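PDB 4UUL: L-lactate dehydrogenase from Trichomonas vaginalis, which probably catalyses the NAD-dependent interconversion of lactate and pyruvate, and belongs to the lactate/malate dehydrogenase superfamily. Local coordinates for residues L154-V166 with V177-M190. The protein carries 1 engineered substitution. Numbering follows the deposited sequence. Where two conformers were deposited one is given.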
loop_
_atom_site.group_PDB
_atom_site.type_symbol
_atom_site.label_atom_id
_atom_site.label_comp_id
_atom_site.label_asym_id
_atom_site.label_seq_id
_atom_site.Cartn_x
_atom_site.Cartn_y
_atom_site.Cartn_z
ATOM N N LEU B 154 7.450 8.097 -15.819
ATOM C CA LEU B 154 7.018 6.751 -15.516
ATOM C C LEU B 154 6.338 6.042 -16.683
ATOM O O LEU B 154 5.202 6.370 -16.998
ATOM C CB LEU B 154 6.045 6.794 -14.314
ATOM C CG LEU B 154 5.647 5.439 -13.776
ATOM C CD1 LEU B 154 6.833 4.696 -13.210
ATOM C CD2 LEU B 154 4.592 5.555 -12.727
ATOM N N SER B 155 6.961 5.005 -17.199
ATOM C CA SER B 155 6.355 4.125 -18.204
ATOM C C SER B 155 6.219 2.680 -17.670
ATOM O O SER B 155 5.631 1.852 -18.357
ATOM C CB SER B 155 7.104 4.218 -19.536
ATOM O OG SER B 155 8.425 3.945 -19.323
ATOM N N MET B 156 6.591 2.441 -16.406
ATOM C CA MET B 156 6.520 1.052 -15.916
ATOM C C MET B 156 5.110 0.497 -15.687
ATOM O O MET B 156 4.945 -0.709 -15.679
ATOM C CB MET B 156 7.337 0.864 -14.624
ATOM C CG MET B 156 8.799 0.563 -14.914
ATOM S SD MET B 156 9.112 -0.933 -15.843
ATOM C CE MET B 156 8.320 -2.120 -14.755
ATOM N N LEU B 157 4.104 1.346 -15.490
ATOM C CA LEU B 157 2.757 0.831 -15.407
ATOM C C LEU B 157 2.384 0.130 -16.700
ATOM O O LEU B 157 1.797 -0.969 -16.678
ATOM C CB LEU B 157 1.739 1.913 -15.080
ATOM C CG LEU B 157 0.271 1.536 -15.015
ATOM C CD1 LEU B 157 0.016 0.369 -14.036
ATOM C CD2 LEU B 157 -0.573 2.726 -14.697
ATOM N N ASP B 158 2.680 0.764 -17.821
ATOM C CA ASP B 158 2.362 0.157 -19.097
ATOM C C ASP B 158 3.176 -1.105 -19.366
ATOM O O ASP B 158 2.657 -2.096 -19.900
ATOM C CB ASP B 158 2.596 1.164 -20.203
ATOM C CG ASP B 158 1.966 2.468 -19.879
ATOM O OD1 ASP B 158 2.575 3.317 -19.123
ATOM O OD2 ASP B 158 0.855 2.635 -20.413
ATOM N N GLN B 159 4.439 -1.092 -18.949
ATOM C CA GLN B 159 5.240 -2.293 -19.072
ATOM C C GLN B 159 4.646 -3.443 -18.257
ATOM O O GLN B 159 4.535 -4.564 -18.742
ATOM C CB GLN B 159 6.704 -2.046 -18.663
ATOM C CG GLN B 159 7.505 -3.318 -18.740
ATOM C CD GLN B 159 8.991 -3.134 -18.533
ATOM O OE1 GLN B 159 9.591 -2.313 -19.224
ATOM N NE2 GLN B 159 9.609 -3.949 -17.712
ATOM N N ASN B 160 4.282 -3.177 -17.013
ATOM C CA ASN B 160 3.705 -4.189 -16.142
ATOM C C ASN B 160 2.408 -4.722 -16.732
ATOM O O ASN B 160 2.176 -5.946 -16.709
ATOM C CB ASN B 160 3.539 -3.677 -14.706
ATOM C CG ASN B 160 4.858 -3.564 -13.993
ATOM O OD1 ASN B 160 5.823 -4.259 -14.312
ATOM N ND2 ASN B 160 4.894 -2.729 -12.985
ATOM N N ARG B 161 1.562 -3.833 -17.243
ATOM C CA ARG B 161 0.343 -4.262 -17.899
ATOM C C ARG B 161 0.650 -5.214 -19.037
ATOM O O ARG B 161 -0.045 -6.223 -19.247
ATOM C CB ARG B 161 -0.467 -3.099 -18.441
ATOM C CG ARG B 161 -1.171 -2.322 -17.389
ATOM C CD ARG B 161 -1.763 -1.062 -17.911
ATOM N NE ARG B 161 -2.594 -0.387 -16.933
ATOM C CZ ARG B 161 -2.937 0.880 -16.985
ATOM N NH1 ARG B 161 -2.427 1.670 -17.956
ATOM N NH2 ARG B 161 -3.711 1.337 -16.038
ATOM N N ALA B 162 1.647 -4.850 -19.843
ATOM C CA ALA B 162 1.988 -5.651 -21.010
ATOM C C ALA B 162 2.527 -7.011 -20.634
ATOM O O ALA B 162 2.172 -8.026 -21.250
ATOM C CB ALA B 162 3.000 -4.902 -21.866
ATOM N N TYR B 163 3.344 -7.063 -19.579
ATOM C CA TYR B 163 3.841 -8.359 -19.132
ATOM C C TYR B 163 2.724 -9.290 -18.678
ATOM O O TYR B 163 2.724 -10.471 -19.034
ATOM C CB TYR B 163 4.871 -8.205 -17.991
ATOM C CG TYR B 163 6.316 -8.166 -18.458
ATOM C CD1 TYR B 163 7.065 -9.324 -18.594
ATOM C CD2 TYR B 163 6.943 -6.959 -18.768
ATOM C CE1 TYR B 163 8.375 -9.273 -19.029
ATOM C CE2 TYR B 163 8.255 -6.883 -19.196
ATOM C CZ TYR B 163 8.974 -8.066 -19.313
ATOM O OH TYR B 163 10.279 -8.044 -19.742
ATOM N N TYR B 164 1.802 -8.775 -17.896
ATOM C CA TYR B 164 0.754 -9.663 -17.431
ATOM C C TYR B 164 -0.097 -10.155 -18.601
ATOM O O TYR B 164 -0.441 -11.335 -18.689
ATOM C CB TYR B 164 -0.077 -8.952 -16.382
ATOM C CG TYR B 164 -0.886 -10.003 -15.601
ATOM C CD1 TYR B 164 -2.112 -10.432 -16.070
ATOM C CD2 TYR B 164 -0.388 -10.574 -14.392
ATOM C CE1 TYR B 164 -2.874 -11.387 -15.411
ATOM C CE2 TYR B 164 -1.134 -11.549 -13.700
ATOM C CZ TYR B 164 -2.355 -11.948 -14.210
ATOM O OH TYR B 164 -3.061 -12.871 -13.517
ATOM N N GLU B 165 -0.392 -9.275 -19.554
ATOM C CA GLU B 165 -1.228 -9.657 -20.661
ATOM C C GLU B 165 -0.549 -10.743 -21.478
ATOM O O GLU B 165 -1.164 -11.715 -21.864
ATOM C CB GLU B 165 -1.548 -8.424 -21.511
ATOM C CG GLU B 165 -2.097 -8.674 -22.863
ATOM C CD GLU B 165 -3.455 -9.409 -22.844
ATOM O OE1 GLU B 165 -4.156 -9.393 -21.802
ATOM O OE2 GLU B 165 -3.819 -10.016 -23.881
ATOM N N VAL B 166 0.727 -10.560 -21.784
ATOM C CA VAL B 166 1.416 -11.513 -22.630
ATOM C C VAL B 166 1.620 -12.826 -21.916
ATOM O O VAL B 166 1.416 -13.884 -22.501
ATOM C CB VAL B 166 2.760 -10.934 -23.131
ATOM C CG1 VAL B 166 3.577 -12.026 -23.816
ATOM C CG2 VAL B 166 2.478 -9.751 -24.062
ATOM N N VAL B 177 8.671 -14.455 -19.100
ATOM C CA VAL B 177 8.609 -13.600 -20.290
ATOM C C VAL B 177 9.715 -12.584 -20.092
ATOM O O VAL B 177 9.987 -12.201 -18.969
ATOM C CB VAL B 177 7.253 -12.923 -20.425
ATOM C CG1 VAL B 177 7.193 -12.032 -21.659
ATOM C CG2 VAL B 177 6.146 -13.966 -20.461
ATOM N N HIS B 178 10.347 -12.174 -21.184
ATOM C CA HIS B 178 11.525 -11.322 -21.142
ATOM C C HIS B 178 11.496 -10.302 -22.261
ATOM O O HIS B 178 11.073 -10.609 -23.362
ATOM C CB HIS B 178 12.782 -12.190 -21.310
ATOM C CG HIS B 178 12.870 -13.285 -20.308
ATOM N ND1 HIS B 178 13.377 -13.102 -19.038
ATOM C CD2 HIS B 178 12.475 -14.574 -20.376
ATOM C CE1 HIS B 178 13.304 -14.247 -18.371
ATOM N NE2 HIS B 178 12.758 -15.154 -19.163
ATOM N N ASP B 179 11.994 -9.119 -21.956
ATOM C CA ASP B 179 12.321 -8.100 -22.960
ATOM C C ASP B 179 11.126 -7.527 -23.694
ATOM O O ASP B 179 11.243 -7.138 -24.860
ATOM C CB ASP B 179 13.380 -8.612 -23.940
ATOM C CG ASP B 179 14.679 -8.911 -23.263
ATOM O OD1 ASP B 179 15.034 -8.234 -22.277
ATOM O OD2 ASP B 179 15.348 -9.857 -23.708
ATOM N N ILE B 180 10.002 -7.387 -23.014
ATOM C CA ILE B 180 8.924 -6.493 -23.466
ATOM C C ILE B 180 9.326 -5.049 -23.166
ATOM O O ILE B 180 9.836 -4.767 -22.092
ATOM C CB ILE B 180 7.593 -6.833 -22.776
ATOM C CG1 ILE B 180 7.139 -8.230 -23.187
ATOM C CG2 ILE B 180 6.550 -5.764 -23.075
ATOM C CD1 ILE B 180 5.879 -8.681 -22.461
ATOM N N ILE B 181 9.103 -4.135 -24.122
ATOM C CA ILE B 181 9.528 -2.759 -23.932
ATOM C C ILE B 181 8.395 -1.822 -24.318
ATOM O O ILE B 181 7.703 -2.060 -25.309
ATOM C CB ILE B 181 10.731 -2.431 -24.844
ATOM C CG1 ILE B 181 11.854 -3.453 -24.651
ATOM C CG2 ILE B 181 11.196 -0.986 -24.624
ATOM C CD1 ILE B 181 12.873 -3.383 -25.760
ATOM N N VAL B 182 8.249 -0.734 -23.558
ATOM C CA VAL B 182 7.339 0.335 -23.934
ATOM C C VAL B 182 8.206 1.531 -24.326
ATOM O O VAL B 182 9.023 1.984 -23.529
ATOM C CB VAL B 182 6.410 0.694 -22.750
ATOM C CG1 VAL B 182 5.724 1.912 -23.061
ATOM C CG2 VAL B 182 5.481 -0.469 -22.500
ATOM N N TRP B 183 8.097 1.965 -25.583
ATOM C CA TRP B 183 8.955 3.033 -26.078
ATOM C C TRP B 183 8.152 4.327 -26.314
ATOM O O TRP B 183 6.977 4.269 -26.701
ATOM C CB TRP B 183 9.573 2.688 -27.446
ATOM C CG TRP B 183 10.333 1.425 -27.636
ATOM C CD1 TRP B 183 9.823 0.174 -27.814
ATOM C CD2 TRP B 183 11.748 1.310 -27.815
ATOM N NE1 TRP B 183 10.835 -0.716 -28.088
ATOM C CE2 TRP B 183 12.031 -0.041 -28.102
ATOM C CE3 TRP B 183 12.810 2.226 -27.753
ATOM C CZ2 TRP B 183 13.320 -0.491 -28.348
ATOM C CZ3 TRP B 183 14.089 1.778 -28.055
ATOM C CH2 TRP B 183 14.325 0.438 -28.326
ATOM N N GLY B 184 8.833 5.455 -26.191
ATOM C CA GLY B 184 8.302 6.698 -26.708
ATOM C C GLY B 184 7.448 7.443 -25.725
ATOM O O GLY B 184 7.785 7.589 -24.538
ATOM N N ASN B 185 6.341 7.948 -26.236
ATOM C CA ASN B 185 5.377 8.760 -25.472
ATOM C C ASN B 185 4.348 7.867 -24.809
ATOM O O ASN B 185 4.111 6.787 -25.202
ATOM C CB ASN B 185 4.662 9.721 -26.424
ATOM C CG ASN B 185 4.034 10.909 -25.730
ATOM O OD1 ASN B 185 4.172 11.056 -24.486
ATOM N ND2 ASN B 185 3.297 11.734 -26.489
ATOM N N HIS B 186 3.627 8.429 -23.870
ATOM C CA HIS B 186 2.208 7.960 -23.544
ATOM C C HIS B 186 1.232 8.410 -24.569
ATOM O O HIS B 186 1.594 9.126 -25.512
ATOM C CB HIS B 186 1.788 8.447 -22.204
ATOM C CG HIS B 186 2.306 7.518 -21.150
ATOM N ND1 HIS B 186 3.238 7.888 -20.215
ATOM C CD2 HIS B 186 2.072 6.198 -20.930
ATOM C CE1 HIS B 186 3.479 6.873 -19.403
ATOM N NE2 HIS B 186 2.859 5.811 -19.879
ATOM N N GLY B 187 -0.004 8.035 -24.427
ATOM C CA GLY B 187 -1.041 8.388 -25.362
ATOM C C GLY B 187 -1.030 7.428 -26.481
ATOM O O GLY B 187 -0.392 6.341 -26.430
ATOM N N GLU B 188 -1.716 7.864 -27.518
ATOM C CA GLU B 188 -1.964 7.097 -28.693
ATOM C C GLU B 188 -0.701 6.614 -29.343
ATOM O O GLU B 188 -0.760 5.586 -29.969
ATOM C CB GLU B 188 -2.814 7.921 -29.680
ATOM C CG GLU B 188 -4.243 8.188 -29.197
ATOM C CD GLU B 188 -5.090 8.943 -30.206
ATOM O OE1 GLU B 188 -4.577 9.273 -31.301
ATOM O OE2 GLU B 188 -6.268 9.204 -29.898
ATOM N N SER B 189 0.424 7.337 -29.242
ATOM C CA SER B 189 1.594 6.952 -29.980
ATOM C C SER B 189 2.527 5.976 -29.269
ATOM O O SER B 189 3.535 5.575 -29.807
ATOM C CB SER B 189 2.403 8.171 -30.450
ATOM O OG SER B 189 3.114 8.742 -29.397
ATOM N N MET B 190 2.240 5.614 -28.017
ATOM C CA MET B 190 3.102 4.723 -27.256
ATOM C C MET B 190 3.327 3.444 -28.039
ATOM O O MET B 190 2.423 2.897 -28.671
ATOM C CB MET B 190 2.424 4.350 -25.976
ATOM C CG MET B 190 3.275 3.706 -24.936
ATOM S SD MET B 190 2.392 3.346 -23.397
ATOM C CE MET B 190 1.155 2.176 -23.942
HETATM O O HOH W 1 11.513 -5.784 -20.111
#
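A histidine-carboxylate hydrogen bond, consistent with the His-Asp pair known in the lactate/malate dehydrogenase family, joins helix 156-170 to the loop after strand 177-183: His186, the predicted proton acceptor, donates from NE2 to Asp158 OD1 at 2.6 Å, with an N-H...O angle of 161°. The oxygen lies in the imidazole plane, so the ring meets it edge-on, yet the bond arrives 41° out of the carboxylate plane. Asp158 CG stands anti to its own carbonyl carbon, which swings the carboxylate off the first turn of the helix toward the histidine. Also at the imidazole edge, Leu154 O lies 3.0 Å from His186 CE1, in the ring plane, while ND1 is hydrogen-bonded to Asp132 OD1. With both ring nitrogens engaged, rotation of the imidazole is restricted.

Farther along, helix 156-170 packs against strand 177-183 of the antiparallel sheet in the C-terminal domain, with Gln159 opposite Val182 and Tyr163 opposite Ile180, and a hydrophobic layer fills the interface. Val182 CG2 presses on the helix backbone, 3.8 Å from Gln159 N. Ile180 occupies the middle: its CG2 touches Ala162 CB, and its CD1 meets the end of Val166 tip to tip. That same CD1 sits 4.0 Å from the Tyr163 ring centroid and 9° off the normal, a CH-pi contact over the face, whereas Val177 O lies at the ring edge. The phenol reaches the break in the strand at Asp179 and Ile180, where Ile180 N donates a weak bond to Tyr163 OH (3.3 Å). A water accepts from Tyr163 OH and donates to Ile180 O, so the hydroxyl reaches the N directly, if weakly, and the O through the water. Phe221 of helix 214-236 also packs against Ala162 and Val166.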